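Local coordinates for protein nicastrin (Dictyostelium purpureum, PDB 4R12) that probably serves as an essential subunit of the gamma-secretase complex, a putative substrate recruiter for the intramembrane cleavage of proteins such as Notch receptors, at residues Y117-N122 with S384-L389; W268-W273 with F484-F489; A548-F553 with S568-T573. All blocks are in the same frame, centred on the assembly; numbering follows the deposited sequence.

Contact 1: residues Y117-N122 with S384-L389; sequences YGLYPN and SSMSFL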
loop_
_atom_site.group_PDB
_atom_site.type_symbol
_atom_site.label_atom_id
_atom_site.label_comp_id
_atom_site.label_asym_id
_atom_site.label_seq_id
_atom_site.Cartn_x
_atom_site.Cartn_y
_atom_site.Cartn_z
ATOM N N TYR A 117 -13.468 -0.117 10.937
ATOM C CA TYR A 117 -13.810 -1.025 9.836
ATOM C C TYR A 117 -13.366 -2.467 10.088
ATOM O O TYR A 117 -13.585 -3.341 9.255
ATOM C CB TYR A 117 -13.210 -0.514 8.531
ATOM C CG TYR A 117 -13.674 0.886 8.231
ATOM C CD1 TYR A 117 -15.027 1.155 8.042
ATOM C CD2 TYR A 117 -12.780 1.945 8.187
ATOM C CE1 TYR A 117 -15.475 2.443 7.788
ATOM C CE2 TYR A 117 -13.221 3.239 7.928
ATOM C CZ TYR A 117 -14.572 3.475 7.735
ATOM O OH TYR A 117 -15.027 4.751 7.480
ATOM N N GLY A 118 -12.773 -2.719 11.251
ATOM C CA GLY A 118 -12.304 -4.055 11.580
ATOM C C GLY A 118 -13.180 -4.788 12.574
ATOM O O GLY A 118 -14.323 -4.407 12.791
ATOM N N LEU A 119 -12.641 -5.851 13.177
ATOM C CA LEU A 119 -13.377 -6.671 14.141
ATOM C C LEU A 119 -13.721 -5.991 15.451
ATOM O O LEU A 119 -14.657 -6.396 16.129
ATOM C CB LEU A 119 -12.578 -7.930 14.484
ATOM C CG LEU A 119 -12.692 -9.151 13.585
ATOM C CD1 LEU A 119 -11.903 -10.276 14.216
ATOM C CD2 LEU A 119 -14.141 -9.563 13.382
ATOM N N TYR A 120 -12.946 -4.985 15.832
ATOM C CA TYR A 120 -13.100 -4.384 17.146
ATOM C C TYR A 120 -13.322 -2.870 17.075
ATOM O O TYR A 120 -12.462 -2.094 17.486
ATOM C CB TYR A 120 -11.874 -4.689 18.008
ATOM C CG TYR A 120 -11.360 -6.114 17.862
ATOM C CD1 TYR A 120 -11.931 -7.163 18.577
ATOM C CD2 TYR A 120 -10.296 -6.407 17.008
ATOM C CE1 TYR A 120 -11.457 -8.466 18.443
ATOM C CE2 TYR A 120 -9.820 -7.698 16.874
ATOM C CZ TYR A 120 -10.401 -8.720 17.590
ATOM O OH TYR A 120 -9.920 -10.001 17.447
ATOM N N PRO A 121 -14.490 -2.446 16.574
ATOM C CA PRO A 121 -14.781 -1.008 16.479
ATOM C C PRO A 121 -14.710 -0.271 17.821
ATOM O O PRO A 121 -14.364 0.911 17.838
ATOM C CB PRO A 121 -16.206 -0.980 15.924
ATOM C CG PRO A 121 -16.348 -2.269 15.196
ATOM C CD PRO A 121 -15.572 -3.267 16.003
ATOM N N ASN A 122 -15.014 -0.948 18.922
ATOM C CA ASN A 122 -14.981 -0.306 20.234
ATOM C C ASN A 122 -13.680 -0.547 20.983
ATOM O O ASN A 122 -13.622 -0.349 22.198
ATOM C CB ASN A 122 -16.137 -0.790 21.120
ATOM C CG ASN A 122 -17.441 -0.964 20.361
ATOM O OD1 ASN A 122 -17.952 -2.083 20.235
ATOM N ND2 ASN A 122 -18.002 0.140 19.872
ATOM N N SER A 384 -6.205 -7.863 7.245
ATOM C CA SER A 384 -7.154 -8.269 6.217
ATOM C C SER A 384 -7.945 -9.510 6.608
ATOM O O SER A 384 -9.044 -9.745 6.081
ATOM C CB SER A 384 -6.412 -8.517 4.900
ATOM O OG SER A 384 -5.898 -7.293 4.405
ATOM N N SER A 385 -7.370 -10.315 7.503
ATOM C CA SER A 385 -8.050 -11.498 8.026
ATOM C C SER A 385 -9.354 -11.125 8.725
ATOM O O SER A 385 -10.289 -11.919 8.782
ATOM C CB SER A 385 -7.148 -12.255 9.002
ATOM O OG SER A 385 -6.061 -12.864 8.327
ATOM N N MET A 386 -9.403 -9.915 9.269
ATOM C CA MET A 386 -10.625 -9.418 9.883
ATOM C C MET A 386 -11.836 -9.486 8.948
ATOM O O MET A 386 -12.968 -9.698 9.404
ATOM C CB MET A 386 -10.428 -7.984 10.364
ATOM C CG MET A 386 -9.522 -7.868 11.575
ATOM S SD MET A 386 -9.303 -6.152 12.095
ATOM C CE MET A 386 -8.674 -6.389 13.752
ATOM N N SER A 387 -11.611 -9.311 7.650
ATOM C CA SER A 387 -12.720 -9.358 6.705
ATOM C C SER A 387 -13.295 -10.764 6.633
ATOM O O SER A 387 -14.509 -10.939 6.527
ATOM C CB SER A 387 -12.275 -8.891 5.317
ATOM O OG SER A 387 -11.804 -7.559 5.375
ATOM N N PHE A 388 -12.429 -11.772 6.693
ATOM C CA PHE A 388 -12.900 -13.157 6.657
ATOM C C PHE A 388 -13.545 -13.574 7.978
ATOM O O PHE A 388 -14.537 -14.304 7.988
ATOM C CB PHE A 388 -11.746 -14.108 6.294
ATOM C CG PHE A 388 -11.253 -13.929 4.887
ATOM C CD1 PHE A 388 -10.370 -12.915 4.576
ATOM C CD2 PHE A 388 -11.703 -14.758 3.869
ATOM C CE1 PHE A 388 -9.928 -12.735 3.276
ATOM C CE2 PHE A 388 -11.264 -14.582 2.567
ATOM C CZ PHE A 388 -10.382 -13.561 2.272
ATOM N N LEU A 389 -12.997 -13.100 9.091
ATOM C CA LEU A 389 -13.522 -13.483 10.410
ATOM C C LEU A 389 -14.907 -12.907 10.702
ATOM O O LEU A 389 -15.618 -13.384 11.599
ATOM C CB LEU A 389 -12.540 -13.058 11.497
ATOM C CG LEU A 389 -11.263 -13.897 11.482
ATOM C CD1 LEU A 389 -10.118 -13.153 12.152
ATOM C CD2 LEU A 389 -11.524 -15.245 12.150
HETATM O O HOH W 1 -12.255 -6.143 7.896
#
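Met386, on the short helix 385-389, runs its side chain up to the loop of Gly118-Tyr120, and every group from CG to CE finds a partner there. Its CG lies 4.0 Å from Leu119 CG. Further out, Met386 SD accepts a weak hydrogen bond from Leu119 N at 3.5 Å, nearly straight at 165°. The same sulfur is 3.7 Å from Gly118 CA, and a beta carbon on that glycine would collide with it. With the chain extended beyond CG, chi3 of 163° carries Met386 CE to the edge of the Tyr120 ring, near its plane, 3.6 Å from Tyr120 CE2. Leu119 reaches past the methionine to Leu389, with Leu119 CD1 3.9 Å from Leu389 CB. An alanine in place of Met386 would probably leave Leu119 N without its sulfur acceptor and open a gap beside the Tyr120 edge.

In the second shell, Leu119 CB lies over the centre of the Tyr120 ring, while Tyr120 OH is hydrogen-bonded to Leu380 N. A water 2.9 Å from Ser387 OG bonds weakly to Tyr117 O, which also receives Lys390 NZ. Between the two segments a weak N-H...S bond is the one direct polar link, so apolar fit dominates there, while the bonds to Leu380 and Lys390 and the water add polar ties between the small-lobe loop and the large lobe, consistent with the lid described for nicastrin.

Contact 2: residues W268-W273 with F484-F489; sequences WNAERW and FYSSVF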
loop_
_atom_site.group_PDB
_atom_site.type_symbol
_atom_site.label_atom_id
_atom_site.label_comp_id
_atom_site.label_asym_id
_atom_site.label_seq_id
_atom_site.Cartn_x
_atom_site.Cartn_y
_atom_site.Cartn_z
ATOM N N TRP A 268 -4.072 -8.071 -1.640
ATOM C CA TRP A 268 -5.255 -7.204 -1.526
ATOM C C TRP A 268 -4.862 -5.747 -1.696
ATOM O O TRP A 268 -3.887 -5.292 -1.092
ATOM C CB TRP A 268 -5.972 -7.365 -0.169
ATOM C CG TRP A 268 -6.415 -8.744 0.172
ATOM C CD1 TRP A 268 -6.091 -9.448 1.302
ATOM C CD2 TRP A 268 -7.266 -9.600 -0.605
ATOM N NE1 TRP A 268 -6.688 -10.686 1.272
ATOM C CE2 TRP A 268 -7.410 -10.807 0.109
ATOM C CE3 TRP A 268 -7.922 -9.463 -1.837
ATOM C CZ2 TRP A 268 -8.183 -11.867 -0.364
ATOM C CZ3 TRP A 268 -8.685 -10.521 -2.300
ATOM C CH2 TRP A 268 -8.805 -11.704 -1.568
ATOM N N ASN A 269 -5.625 -5.011 -2.502
ATOM C CA ASN A 269 -5.360 -3.592 -2.704
ATOM C C ASN A 269 -6.350 -2.742 -1.903
ATOM O O ASN A 269 -7.428 -3.212 -1.554
ATOM C CB ASN A 269 -5.439 -3.245 -4.189
ATOM C CG ASN A 269 -4.626 -2.011 -4.549
ATOM O OD1 ASN A 269 -4.214 -1.243 -3.673
ATOM N ND2 ASN A 269 -4.410 -1.800 -5.856
ATOM N N ALA A 270 -5.956 -1.506 -1.615
ATOM C CA ALA A 270 -6.773 -0.512 -0.913
ATOM C C ALA A 270 -7.247 -0.970 0.479
ATOM O O ALA A 270 -8.245 -0.472 1.013
ATOM C CB ALA A 270 -7.967 -0.104 -1.797
ATOM N N GLU A 271 -6.501 -1.894 1.084
ATOM C CA GLU A 271 -6.812 -2.348 2.431
ATOM C C GLU A 271 -6.611 -1.260 3.473
ATOM O O GLU A 271 -7.282 -1.263 4.504
ATOM C CB GLU A 271 -5.947 -3.562 2.803
ATOM C CG GLU A 271 -6.250 -4.762 1.963
ATOM C CD GLU A 271 -7.644 -5.324 2.232
ATOM O OE1 GLU A 271 -7.815 -6.068 3.212
ATOM O OE2 GLU A 271 -8.566 -5.010 1.465
ATOM N N ARG A 272 -5.684 -0.333 3.219
ATOM C CA ARG A 272 -5.415 0.714 4.209
ATOM C C ARG A 272 -6.574 1.693 4.293
ATOM O O ARG A 272 -6.579 2.583 5.138
ATOM C CB ARG A 272 -4.132 1.480 3.891
ATOM C CG ARG A 272 -2.906 0.623 3.654
ATOM C CD ARG A 272 -2.803 -0.452 4.655
ATOM N NE ARG A 272 -1.615 -1.308 4.510
ATOM C CZ ARG A 272 -1.327 -2.241 5.411
ATOM N NH1 ARG A 272 -2.148 -2.397 6.453
ATOM N NH2 ARG A 272 -0.250 -3.000 5.295
ATOM N N TRP A 273 -7.557 1.532 3.411
ATOM C CA TRP A 273 -8.685 2.453 3.370
ATOM C C TRP A 273 -9.980 1.691 3.644
ATOM O O TRP A 273 -10.940 1.747 2.869
ATOM C CB TRP A 273 -8.713 3.184 2.026
ATOM C CG TRP A 273 -7.417 3.895 1.776
ATOM C CD1 TRP A 273 -6.358 3.439 1.034
ATOM C CD2 TRP A 273 -7.010 5.159 2.320
ATOM N NE1 TRP A 273 -5.329 4.351 1.069
ATOM C CE2 TRP A 273 -5.703 5.412 1.851
ATOM C CE3 TRP A 273 -7.624 6.098 3.157
ATOM C CZ2 TRP A 273 -5.003 6.569 2.187
ATOM C CZ3 TRP A 273 -6.928 7.248 3.484
ATOM C CH2 TRP A 273 -5.632 7.475 3.000
ATOM N N PHE A 484 3.077 2.553 -3.098
ATOM C CA PHE A 484 1.986 1.580 -3.198
ATOM C C PHE A 484 0.651 2.110 -2.665
ATOM O O PHE A 484 -0.272 1.338 -2.393
ATOM C CB PHE A 484 2.384 0.287 -2.460
ATOM C CG PHE A 484 3.590 -0.388 -3.070
ATOM C CD1 PHE A 484 3.437 -1.249 -4.149
ATOM C CD2 PHE A 484 4.868 -0.137 -2.592
ATOM C CE1 PHE A 484 4.544 -1.864 -4.741
ATOM C CE2 PHE A 484 5.978 -0.751 -3.182
ATOM C CZ PHE A 484 5.801 -1.614 -4.258
ATOM N N TYR A 485 0.536 3.426 -2.539
ATOM C CA TYR A 485 -0.780 4.005 -2.260
ATOM C C TYR A 485 -1.711 3.574 -3.394
ATOM O O TYR A 485 -1.327 3.610 -4.559
ATOM C CB TYR A 485 -0.689 5.525 -2.148
ATOM C CG TYR A 485 -2.028 6.221 -2.252
ATOM C CD1 TYR A 485 -3.047 5.941 -1.352
ATOM C CD2 TYR A 485 -2.254 7.184 -3.232
ATOM C CE1 TYR A 485 -4.277 6.595 -1.437
ATOM C CE2 TYR A 485 -3.477 7.846 -3.326
ATOM C CZ TYR A 485 -4.482 7.537 -2.426
ATOM O OH TYR A 485 -5.690 8.179 -2.503
ATOM N N SER A 486 -2.915 3.123 -3.055
ATOM C CA SER A 486 -3.819 2.542 -4.043
ATOM C C SER A 486 -4.261 3.529 -5.127
ATOM O O SER A 486 -4.609 3.121 -6.234
ATOM C CB SER A 486 -5.071 1.978 -3.348
ATOM O OG SER A 486 -5.841 3.032 -2.800
ATOM N N SER A 487 -4.254 4.816 -4.793
ATOM C CA SER A 487 -4.818 5.853 -5.667
ATOM C C SER A 487 -6.309 5.574 -5.889
ATOM O O SER A 487 -6.978 4.998 -5.012
ATOM C CB SER A 487 -4.040 5.940 -7.003
ATOM O OG SER A 487 -4.504 6.998 -7.811
ATOM N N VAL A 488 -6.846 5.999 -7.030
ATOM C CA VAL A 488 -8.290 5.947 -7.234
ATOM C C VAL A 488 -8.736 4.759 -8.077
ATOM O O VAL A 488 -8.010 4.279 -8.952
ATOM C CB VAL A 488 -8.813 7.254 -7.872
ATOM C CG1 VAL A 488 -8.610 8.409 -6.905
ATOM C CG2 VAL A 488 -8.128 7.538 -9.207
ATOM N N PHE A 489 -9.946 4.286 -7.793
ATOM C CA PHE A 489 -10.456 3.085 -8.424
ATOM C C PHE A 489 -10.662 3.244 -9.923
ATOM O O PHE A 489 -10.365 2.333 -10.693
ATOM C CB PHE A 489 -11.774 2.656 -7.785
ATOM C CG PHE A 489 -12.403 1.477 -8.460
ATOM C CD1 PHE A 489 -11.954 0.195 -8.193
ATOM C CD2 PHE A 489 -13.425 1.650 -9.387
ATOM C CE1 PHE A 489 -12.518 -0.901 -8.830
ATOM C CE2 PHE A 489 -14.003 0.562 -10.024
ATOM C CZ PHE A 489 -13.553 -0.715 -9.750
HETATM O O HOH W 2 -3.593 0.675 -6.817
HETATM O O HOH W 3 -1.460 -0.247 -4.183
HETATM O O HOH W 4 -3.219 2.688 0.041
#
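Asn269 meets Ser486 through the outer part of its side chain. From CB, chi1 of -155° sets CG anti to the backbone N, and Asn269 CG comes to 4.2 Å from Ser486 CB. At the tip the two branches part. Asn269 OD1 rests 3.3 Å from Ser486 CB and turns back to take a weak bond from Ala270 N, 2.7 Å long but bent to 130°. A water 3.0 Å from Asn269 OD1 donates to it and to Phe484 O. On the other branch, Asn269 ND2 gives a hydrogen bond to a second water at 2.8 Å, which in turn donates to Ser486 O; the amide nitrogen also bonds Gln198 O. With both branches engaged in this way, the rotation of the amide is well defined.

Ser486 is also met by Ala270, their CB atoms 3.9 Å apart, while Ser486 OG turns to its neighbour Ser487 O. Trp273 closes the other end: Trp273 NE1 is 3.5 Å from Tyr485 CE1, near the plane of the tyrosine ring and at its edge, with the two rings inclined at 73°. The indole N-H itself is satisfied by a water 2.9 Å from Trp273 NE1, which also accepts from Ser486 N. Tyr485 OH is held by Glu574.

Thus three waters bridge two buried loops that share no direct hydrogen bond. Residues 268-273 leave strand 262-268 of the large lobe, whose alpha/beta fold is that of M28 aminopeptidases. In active relatives the corresponding turn probably carries a pair of active-site glutamates; here Glu271 is followed by Arg272, the backbone nitrogens of both bond Asp222, and the calcium ion of this structure is bound elsewhere, at Asp525, Cys528 and Ser531.

Contact 3: residues A548-F553 with S568-T573; sequences ALSLGF and SYPIFT. With NAG (2-acetamido-2-deoxy-beta-D-glucopyranose), chain F.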
loop_
_atom_site.group_PDB
_atom_site.type_symbol
_atom_site.label_atom_id
_atom_site.label_comp_id
_atom_site.label_asym_id
_atom_site.label_seq_id
_atom_site.Cartn_x
_atom_site.Cartn_y
_atom_site.Cartn_z
ATOM N N ALA A 548 -11.179 -3.600 -5.999
ATOM C CA ALA A 548 -11.040 -3.258 -4.590
ATOM C C ALA A 548 -11.668 -1.882 -4.413
ATOM O O ALA A 548 -11.082 -0.867 -4.790
ATOM C CB ALA A 548 -9.581 -3.269 -4.161
ATOM N N LEU A 549 -12.877 -1.874 -3.857
ATOM C CA LEU A 549 -13.751 -0.707 -3.857
ATOM C C LEU A 549 -14.767 -0.843 -2.734
ATOM O O LEU A 549 -15.321 -1.920 -2.515
ATOM C CB LEU A 549 -14.473 -0.560 -5.208
ATOM C CG LEU A 549 -15.530 0.550 -5.373
ATOM C CD1 LEU A 549 -14.886 1.926 -5.363
ATOM C CD2 LEU A 549 -16.357 0.364 -6.651
ATOM N N SER A 550 -14.998 0.251 -2.021
ATOM C CA SER A 550 -15.943 0.247 -0.913
ATOM C C SER A 550 -17.314 -0.210 -1.375
ATOM O O SER A 550 -17.752 0.134 -2.471
ATOM C CB SER A 550 -16.047 1.637 -0.285
ATOM O OG SER A 550 -17.005 1.641 0.765
ATOM N N LEU A 551 -17.984 -0.998 -0.549
ATOM C CA LEU A 551 -19.355 -1.400 -0.848
ATOM C C LEU A 551 -20.341 -0.242 -0.636
ATOM O O LEU A 551 -21.533 -0.351 -0.961
ATOM C CB LEU A 551 -19.755 -2.601 0.016
ATOM C CG LEU A 551 -19.004 -3.911 -0.247
ATOM C CD1 LEU A 551 -19.479 -4.988 0.724
ATOM C CD2 LEU A 551 -19.178 -4.374 -1.685
ATOM N N GLY A 552 -19.842 0.863 -0.092
ATOM C CA GLY A 552 -20.672 2.028 0.168
ATOM C C GLY A 552 -20.985 2.860 -1.063
ATOM O O GLY A 552 -21.839 3.755 -1.007
ATOM N N PHE A 553 -20.300 2.563 -2.167
ATOM C CA PHE A 553 -20.466 3.291 -3.423
ATOM C C PHE A 553 -21.293 2.507 -4.422
ATOM O O PHE A 553 -21.285 1.279 -4.415
ATOM C CB PHE A 553 -19.111 3.602 -4.084
ATOM C CG PHE A 553 -18.253 4.567 -3.320
ATOM C CD1 PHE A 553 -18.688 5.859 -3.073
ATOM C CD2 PHE A 553 -16.989 4.194 -2.887
ATOM C CE1 PHE A 553 -17.892 6.753 -2.373
ATOM C CE2 PHE A 553 -16.187 5.076 -2.190
ATOM C CZ PHE A 553 -16.636 6.360 -1.929
ATOM N N SER A 568 -22.026 3.544 6.044
ATOM C CA SER A 568 -21.478 2.657 7.064
ATOM C C SER A 568 -20.184 2.011 6.572
ATOM O O SER A 568 -19.352 1.595 7.367
ATOM C CB SER A 568 -22.490 1.579 7.452
ATOM O OG SER A 568 -23.643 2.156 8.040
ATOM N N TYR A 569 -20.033 1.917 5.255
ATOM C CA TYR A 569 -18.805 1.397 4.653
ATOM C C TYR A 569 -17.773 2.529 4.562
ATOM O O TYR A 569 -18.124 3.702 4.739
ATOM C CB TYR A 569 -19.097 0.790 3.273
ATOM C CG TYR A 569 -19.914 -0.494 3.322
ATOM C CD1 TYR A 569 -19.345 -1.689 3.755
ATOM C CD2 TYR A 569 -21.248 -0.511 2.925
ATOM C CE1 TYR A 569 -20.086 -2.867 3.797
ATOM C CE2 TYR A 569 -21.994 -1.684 2.961
ATOM C CZ TYR A 569 -21.406 -2.856 3.394
ATOM O OH TYR A 569 -22.139 -4.020 3.435
ATOM N N PRO A 570 -16.493 2.191 4.317
ATOM C CA PRO A 570 -15.519 3.287 4.281
ATOM C C PRO A 570 -15.764 4.222 3.094
ATOM O O PRO A 570 -15.918 3.759 1.968
ATOM C CB PRO A 570 -14.157 2.568 4.158
ATOM C CG PRO A 570 -14.466 1.181 3.735
ATOM C CD PRO A 570 -15.851 0.866 4.251
ATOM N N ILE A 571 -15.810 5.522 3.356
ATOM C CA ILE A 571 -16.012 6.497 2.290
ATOM C C ILE A 571 -14.809 7.411 2.150
ATOM O O ILE A 571 -14.648 8.351 2.928
ATOM C CB ILE A 571 -17.249 7.373 2.541
ATOM C CG1 ILE A 571 -18.500 6.507 2.693
ATOM C CG2 ILE A 571 -17.408 8.391 1.391
ATOM C CD1 ILE A 571 -18.811 5.664 1.476
ATOM N N PHE A 572 -13.969 7.131 1.162
ATOM C CA PHE A 572 -12.801 7.954 0.868
ATOM C C PHE A 572 -12.798 8.264 -0.613
ATOM O O PHE A 572 -12.923 7.363 -1.437
ATOM C CB PHE A 572 -11.490 7.257 1.256
ATOM C CG PHE A 572 -11.384 6.960 2.715
ATOM C CD1 PHE A 572 -10.868 7.901 3.586
ATOM C CD2 PHE A 572 -11.807 5.751 3.219
ATOM C CE1 PHE A 572 -10.759 7.625 4.945
ATOM C CE2 PHE A 572 -11.712 5.484 4.571
ATOM C CZ PHE A 572 -11.190 6.423 5.431
ATOM N N THR A 573 -12.665 9.543 -0.944
ATOM C CA THR A 573 -12.666 9.968 -2.334
ATOM C C THR A 573 -11.576 10.997 -2.548
ATOM O O THR A 573 -11.586 12.073 -1.940
ATOM C CB THR A 573 -14.024 10.589 -2.766
ATOM O OG1 THR A 573 -14.285 11.763 -1.985
ATOM C CG2 THR A 573 -15.161 9.589 -2.603
HETATM C C1 NAG F . -25.193 -0.571 5.443
HETATM C C2 NAG F . -26.359 -1.521 5.453
HETATM C C3 NAG F . -26.237 -2.609 6.506
HETATM C C4 NAG F . -24.825 -3.140 6.638
HETATM C C5 NAG F . -23.805 -2.023 6.624
HETATM C C6 NAG F . -22.365 -2.519 6.564
HETATM C C7 NAG F . -28.176 -0.419 4.514
HETATM C C8 NAG F . -28.271 1.046 4.214
HETATM N N2 NAG F . -27.546 -0.735 5.616
HETATM O O3 NAG F . -27.038 -3.701 6.073
HETATM O O4 NAG F . -24.743 -3.894 7.823
HETATM O O5 NAG F . -24.063 -1.378 5.395
HETATM O O6 NAG F . -21.691 -2.455 7.813
HETATM O O7 NAG F . -28.629 -1.289 3.804
#
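Ser550 OG donates to Pro570 O over 2.7 Å, the hydrogen bond that crosses this contact directly. The hydroxyl comes in tilted from the plane of the carbonyl. It is turned there by a chi1 of 178°, which sets OG anti to the backbone N. As an acceptor, Ser550 OG takes Gly552 N at 3.1 Å and 160°, so one buried oxygen is gripped from both segments.

That second bond makes an ST turn, set within a type I beta turn running from Ser550 to Phe553 between strands 542-548 and 553-556. Facing it, the chain from Tyr569 leads into strand 572-575, which pairs antiparallel with strands 192-203 and 21-29. Gly552 fits closely under the facing chain, since a beta carbon there would come tight against Tyr569 CB and Ile571 CD1; its backbone also bonds Val565 and Asn566.

The Tyr569 ring is covered on both faces. Leu551 CB makes a CH-pi contact with Tyr569, 3.6 Å from the ring centroid and only 3° off the normal. The opposite face of that ring carries the N-acetylglucosamine on Asn566, whose C6 lies 3.3 Å above the plane, offset toward the rim. O5 of the sugar comes to 3.2 Å from Tyr569 CE2, so the ring is sandwiched between a leucine and a sugar.

Around the Phe553 ring the contacts are apolar. Ile571 CD1 sits 4.0 Å above one face of the Phe553 ring, near the rim, and Ile571 CG2 touches the same ring at CZ. Thr573 CG2 is 3.6 Å from Phe553 CZ, approaching obliquely, while Thr573 OG1 is bonded away to Ser183 OG. Leu187 of helix 183-189 and Pro194 also pack on Phe553.

From the N terminus, residues 117-122 of the small lobe open contact 1, which closes 262 residues later on helix 385-389 of the large lobe. Contact 2 opens within that span, at the end of strand 262-268, and closes beyond it at 484-489, so the two cross. They touch directly, Ser384 OG lying 2.6 Å from Glu271 OE1. Contact 3 follows in series and closes a short loop formed largely by the hairpin of strands 553-556 and 561-564, which begins at the contact itself. It returns to both earlier contacts: Tyr117 packs on Pro570, and Trp273 meets Phe572 edge-to-face. The late-chain segment 568-573 therefore lies against the small-lobe loop and the large-lobe turn.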